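Local coordinates for putative acetyl xylan esterase (Cellvibrio japonicus, PDB 2W9X), which removes acetyl groups from the plant cell-wall polysaccharides xylan and glucomannan, with a large preference for glucomannan, as a family 2 carbohydrate esterase, at residues B[266-278]-B[304-317]. Numbering follows the deposited sequence.
Sequences HADYVANYVKFVK and QVGKVVAQLKGGGL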
loop_
_atom_site.group_PDB
_atom_site.type_symbol
_atom_site.label_atom_id
_atom_site.label_comp_id
_atom_site.label_asym_id
_atom_site.label_seq_id
_atom_site.Cartn_x
_atom_site.Cartn_y
_atom_site.Cartn_z
ATOM N N HIS B 266 10.494 3.718 19.521
ATOM C CA HIS B 266 9.388 3.305 18.635
ATOM C C HIS B 266 8.245 4.295 18.647
ATOM O O HIS B 266 7.764 4.703 17.585
ATOM C CB HIS B 266 8.817 1.925 19.008
ATOM C CG HIS B 266 9.798 0.797 18.873
ATOM N ND1 HIS B 266 9.671 -0.380 19.578
ATOM C CD2 HIS B 266 10.919 0.669 18.123
ATOM C CE1 HIS B 266 10.678 -1.181 19.274
ATOM N NE2 HIS B 266 11.443 -0.572 18.387
ATOM N N ALA B 267 7.803 4.667 19.849
ATOM C CA ALA B 267 6.681 5.580 20.016
ATOM C C ALA B 267 6.977 6.936 19.354
ATOM O O ALA B 267 6.164 7.473 18.602
ATOM C CB ALA B 267 6.363 5.752 21.500
ATOM N N ASP B 268 8.166 7.464 19.620
ATOM C CA ASP B 268 8.563 8.774 19.115
ATOM C C ASP B 268 8.769 8.761 17.593
ATOM O O ASP B 268 8.366 9.707 16.908
ATOM C CB ASP B 268 9.828 9.239 19.844
ATOM C CG ASP B 268 10.161 10.699 19.590
ATOM O OD1 ASP B 268 9.231 11.524 19.491
ATOM O OD2 ASP B 268 11.363 11.030 19.522
ATOM N N TYR B 269 9.368 7.683 17.072
ATOM C CA TYR B 269 9.509 7.477 15.640
ATOM C C TYR B 269 8.136 7.447 14.973
ATOM O O TYR B 269 7.922 8.118 13.962
ATOM C CB TYR B 269 10.265 6.160 15.351
ATOM C CG TYR B 269 10.345 5.749 13.883
ATOM C CD1 TYR B 269 11.433 6.129 13.087
ATOM C CD2 TYR B 269 9.356 4.945 13.297
ATOM C CE1 TYR B 269 11.526 5.735 11.737
ATOM C CE2 TYR B 269 9.442 4.558 11.968
ATOM C CZ TYR B 269 10.529 4.953 11.197
ATOM O OH TYR B 269 10.591 4.579 9.892
ATOM N N VAL B 270 7.214 6.664 15.524
ATOM C CA VAL B 270 5.911 6.492 14.874
ATOM C C VAL B 270 5.145 7.834 14.829
ATOM O O VAL B 270 4.626 8.215 13.767
ATOM C CB VAL B 270 5.051 5.322 15.478
ATOM C CG1 VAL B 270 3.622 5.361 14.952
ATOM C CG2 VAL B 270 5.669 3.956 15.168
ATOM N N ALA B 271 5.109 8.548 15.961
ATOM C CA ALA B 271 4.367 9.809 16.075
ATOM C C ALA B 271 4.879 10.859 15.085
ATOM O O ALA B 271 4.099 11.523 14.419
ATOM C CB ALA B 271 4.419 10.355 17.513
ATOM N N ASN B 272 6.193 11.009 14.999
ATOM C CA ASN B 272 6.770 11.998 14.108
ATOM C C ASN B 272 6.670 11.669 12.633
ATOM O O ASN B 272 6.477 12.564 11.807
ATOM C CB ASN B 272 8.210 12.273 14.501
ATOM C CG ASN B 272 8.285 13.267 15.608
ATOM O OD1 ASN B 272 8.222 14.466 15.359
ATOM N ND2 ASN B 272 8.344 12.784 16.846
ATOM N N TYR B 273 6.792 10.392 12.303
ATOM C CA TYR B 273 6.611 9.958 10.920
ATOM C C TYR B 273 5.168 10.251 10.492
ATOM O O TYR B 273 4.941 10.802 9.417
ATOM C CB TYR B 273 6.918 8.467 10.778
ATOM C CG TYR B 273 7.384 8.022 9.404
ATOM C CD1 TYR B 273 8.197 6.893 9.267
ATOM C CD2 TYR B 273 7.012 8.715 8.239
ATOM C CE1 TYR B 273 8.621 6.447 8.015
ATOM C CE2 TYR B 273 7.442 8.288 6.975
ATOM C CZ TYR B 273 8.240 7.154 6.875
ATOM O OH TYR B 273 8.670 6.722 5.645
ATOM N N VAL B 274 4.200 9.895 11.344
ATOM C CA VAL B 274 2.786 10.177 11.050
ATOM C C VAL B 274 2.593 11.681 10.890
ATOM O O VAL B 274 1.959 12.139 9.927
ATOM C CB VAL B 274 1.816 9.585 12.125
ATOM C CG1 VAL B 274 0.372 10.083 11.927
ATOM C CG2 VAL B 274 1.855 8.047 12.088
ATOM N N LYS B 275 3.170 12.447 11.817
ATOM C CA LYS B 275 3.054 13.916 11.803
ATOM C C LYS B 275 3.586 14.483 10.485
ATOM O O LYS B 275 2.956 15.355 9.863
ATOM C CB LYS B 275 3.832 14.511 12.981
ATOM C CG LYS B 275 3.521 15.969 13.315
ATOM C CD LYS B 275 4.714 16.590 14.028
ATOM C CE LYS B 275 4.364 17.888 14.713
ATOM N NZ LYS B 275 5.593 18.444 15.347
ATOM N N PHE B 276 4.740 13.971 10.063
ATOM C CA PHE B 276 5.415 14.435 8.837
ATOM C C PHE B 276 4.585 14.241 7.565
ATOM O O PHE B 276 4.418 15.164 6.767
ATOM C CB PHE B 276 6.765 13.721 8.687
ATOM C CG PHE B 276 7.589 14.203 7.506
ATOM C CD1 PHE B 276 7.832 15.574 7.311
ATOM C CD2 PHE B 276 8.129 13.292 6.607
ATOM C CE1 PHE B 276 8.601 16.017 6.227
ATOM C CE2 PHE B 276 8.903 13.725 5.516
ATOM C CZ PHE B 276 9.139 15.085 5.333
ATOM N N VAL B 277 4.080 13.026 7.384
ATOM C CA VAL B 277 3.281 12.690 6.214
ATOM C C VAL B 277 2.009 13.545 6.184
ATOM O O VAL B 277 1.638 14.063 5.124
ATOM C CB VAL B 277 2.952 11.177 6.169
ATOM C CG1 VAL B 277 1.900 10.872 5.091
ATOM C CG2 VAL B 277 4.250 10.331 5.953
ATOM N N LYS B 278 1.352 13.697 7.339
ATOM C CA LYS B 278 0.198 14.616 7.453
ATOM C C LYS B 278 0.526 16.045 7.034
ATOM O O LYS B 278 -0.257 16.663 6.323
ATOM C CB LYS B 278 -0.400 14.622 8.865
ATOM C CG LYS B 278 -1.057 13.311 9.288
ATOM C CD LYS B 278 -1.596 13.521 10.694
ATOM C CE LYS B 278 -2.115 12.243 11.285
ATOM N NZ LYS B 278 -2.630 12.494 12.667
ATOM N N GLN B 304 7.842 -0.902 12.453
ATOM C CA GLN B 304 7.436 0.436 12.895
ATOM C C GLN B 304 6.748 1.180 11.776
ATOM O O GLN B 304 5.789 1.906 12.016
ATOM C CB GLN B 304 8.602 1.276 13.427
ATOM C CG GLN B 304 9.464 0.598 14.506
ATOM C CD GLN B 304 8.655 -0.186 15.527
ATOM O OE1 GLN B 304 7.738 0.348 16.151
ATOM N NE2 GLN B 304 8.989 -1.462 15.693
ATOM N N VAL B 305 7.248 1.003 10.557
ATOM C CA VAL B 305 6.613 1.581 9.383
ATOM C C VAL B 305 5.190 1.013 9.172
ATOM O O VAL B 305 4.287 1.760 8.767
ATOM C CB VAL B 305 7.534 1.479 8.137
ATOM C CG1 VAL B 305 6.850 1.983 6.881
ATOM C CG2 VAL B 305 8.823 2.289 8.395
ATOM N N GLY B 306 4.990 -0.278 9.467
ATOM C CA GLY B 306 3.642 -0.871 9.414
ATOM C C GLY B 306 2.661 -0.155 10.341
ATOM O O GLY B 306 1.478 0.058 9.991
ATOM N N LYS B 307 3.161 0.242 11.514
ATOM C CA LYS B 307 2.361 0.967 12.516
ATOM C C LYS B 307 2.044 2.384 12.026
ATOM O O LYS B 307 0.939 2.891 12.255
ATOM C CB LYS B 307 3.104 1.070 13.847
ATOM C CG LYS B 307 3.391 -0.243 14.598
ATOM C CD LYS B 307 4.190 0.103 15.882
ATOM C CE LYS B 307 4.823 -1.108 16.570
ATOM N NZ LYS B 307 5.676 -0.675 17.749
ATOM N N VAL B 308 3.027 3.017 11.373
ATOM C CA VAL B 308 2.859 4.343 10.761
ATOM C C VAL B 308 1.765 4.328 9.684
ATOM O O VAL B 308 0.854 5.159 9.695
ATOM C CB VAL B 308 4.194 4.886 10.179
ATOM C CG1 VAL B 308 3.991 6.207 9.411
ATOM C CG2 VAL B 308 5.196 5.118 11.301
ATOM N N VAL B 309 1.845 3.382 8.758
ATOM C CA VAL B 309 0.846 3.285 7.688
ATOM C C VAL B 309 -0.558 3.083 8.290
ATOM O O VAL B 309 -1.541 3.720 7.872
ATOM C CB VAL B 309 1.170 2.130 6.701
ATOM C CG1 VAL B 309 0.037 1.978 5.679
ATOM C CG2 VAL B 309 2.485 2.392 5.998
ATOM N N ALA B 310 -0.642 2.203 9.283
ATOM C CA ALA B 310 -1.920 1.925 9.953
ATOM C C ALA B 310 -2.527 3.126 10.675
ATOM O O ALA B 310 -3.746 3.340 10.592
ATOM C CB ALA B 310 -1.775 0.732 10.904
ATOM N N GLN B 311 -1.679 3.911 11.335
ATOM C CA GLN B 311 -2.101 5.101 12.065
ATOM C C GLN B 311 -2.477 6.249 11.149
ATOM O O GLN B 311 -3.330 7.065 11.495
ATOM C CB GLN B 311 -1.016 5.536 13.050
ATOM C CG GLN B 311 -1.157 4.868 14.400
ATOM C CD GLN B 311 -0.158 5.354 15.412
ATOM O OE1 GLN B 311 0.120 4.676 16.398
ATOM N NE2 GLN B 311 0.385 6.533 15.183
ATOM N N LEU B 312 -1.826 6.312 9.990
ATOM C CA LEU B 312 -2.172 7.253 8.950
ATOM C C LEU B 312 -3.555 6.940 8.386
ATOM O O LEU B 312 -4.414 7.821 8.345
ATOM C CB LEU B 312 -1.114 7.287 7.833
ATOM C CG LEU B 312 0.160 8.089 8.164
ATOM C CD1 LEU B 312 1.333 7.644 7.254
ATOM C CD2 LEU B 312 -0.076 9.610 8.100
ATOM N N LYS B 313 -3.767 5.690 7.974
ATOM C CA LYS B 313 -5.062 5.260 7.425
ATOM C C LYS B 313 -6.192 5.408 8.443
ATOM O O LYS B 313 -7.269 5.879 8.111
ATOM C CB LYS B 313 -4.980 3.816 6.936
ATOM C CG LYS B 313 -4.119 3.643 5.724
ATOM C CD LYS B 313 -4.080 2.182 5.307
ATOM C CE LYS B 313 -3.283 1.983 4.028
ATOM N NZ LYS B 313 -4.054 2.466 2.843
ATOM N N GLY B 314 -5.914 5.027 9.691
ATOM C CA GLY B 314 -6.830 5.173 10.810
ATOM C C GLY B 314 -7.250 6.606 11.079
ATOM O O GLY B 314 -8.361 6.856 11.532
ATOM N N GLY B 315 -6.361 7.544 10.785
ATOM C CA GLY B 315 -6.667 8.970 10.893
ATOM C C GLY B 315 -7.322 9.551 9.646
ATOM O O GLY B 315 -7.677 10.739 9.618
ATOM N N GLY B 316 -7.482 8.742 8.605
ATOM C CA GLY B 316 -8.184 9.215 7.415
ATOM C C GLY B 316 -7.312 9.576 6.225
ATOM O O GLY B 316 -7.821 10.101 5.239
ATOM N N LEU B 317 -6.007 9.307 6.315
ATOM C CA LEU B 317 -5.083 9.539 5.213
ATOM C C LEU B 317 -4.775 8.200 4.559
ATOM O O LEU B 317 -3.850 7.487 4.964
ATOM C CB LEU B 317 -3.785 10.204 5.699
ATOM C CG LEU B 317 -2.889 10.888 4.644
ATOM C CD1 LEU B 317 -2.056 11.974 5.314
ATOM C CD2 LEU B 317 -1.980 9.908 3.900
#
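Gln304 lays its side-chain amide flat over one face of the His266 imidazole: the two planes are 9° apart, and NE2 of Gln304 stands 3.7 Å above the ring plane, over its centre. The chain of Gln304 bends at chi2, turning the amide back, and the amide is fixed at both ends, since Lys307 NZ donates to Gln304 OE1 (2.8 Å) on a lone pair in the carbonyl plane, while NE2 hydrogen-bonds to Glu300 O; Glu300 OE2 is in turn hydrogen-bonded to His266 NE2. Val305 follows, its CG2 reaching the edge of the Tyr269 ring, 3.3 Å from Tyr269 OH, a hydroxyl hydrogen-bonded to Leu244 O. Val308 is a knob among Tyr269, Val270, Tyr273 and Val274. Its CG1 lies over the face of Tyr273, 4.3 Å from the ring centroid and 27° off the normal, a CH-pi contact. The packing is reciprocal, because Val270 enters the hole formed by Gln304, Lys307, Val308 and Gln311, although the Gln311 wall is less certain, as that side chain has two conformers. One turn on, Leu312 CD2 is 3.8 Å from Val277 CG1 and also touches Val274. After the helix, a Schellman motif with positive phi at Gly316 brings Leu317 back, its CD1 4.1 Å from Val277 CG1. No hydrogen bond joins the two segments; the axes of helix 266-278 and helix 304-314 cross at -45°, 9.2 Å apart at closest approach. Helices 262-283 and 300-314 thus pack side by side on the parallel sheet of the SGNH-type hydrolase domain: Tyr273 and Val277 rest on Ile242 of strand 239-243, Tyr273, Val305 and Val308 on Leu291 of strand 288-294, and Leu312 on Val320 of strand 320-325, while Lys307 packs against Glu303 of the second subunit.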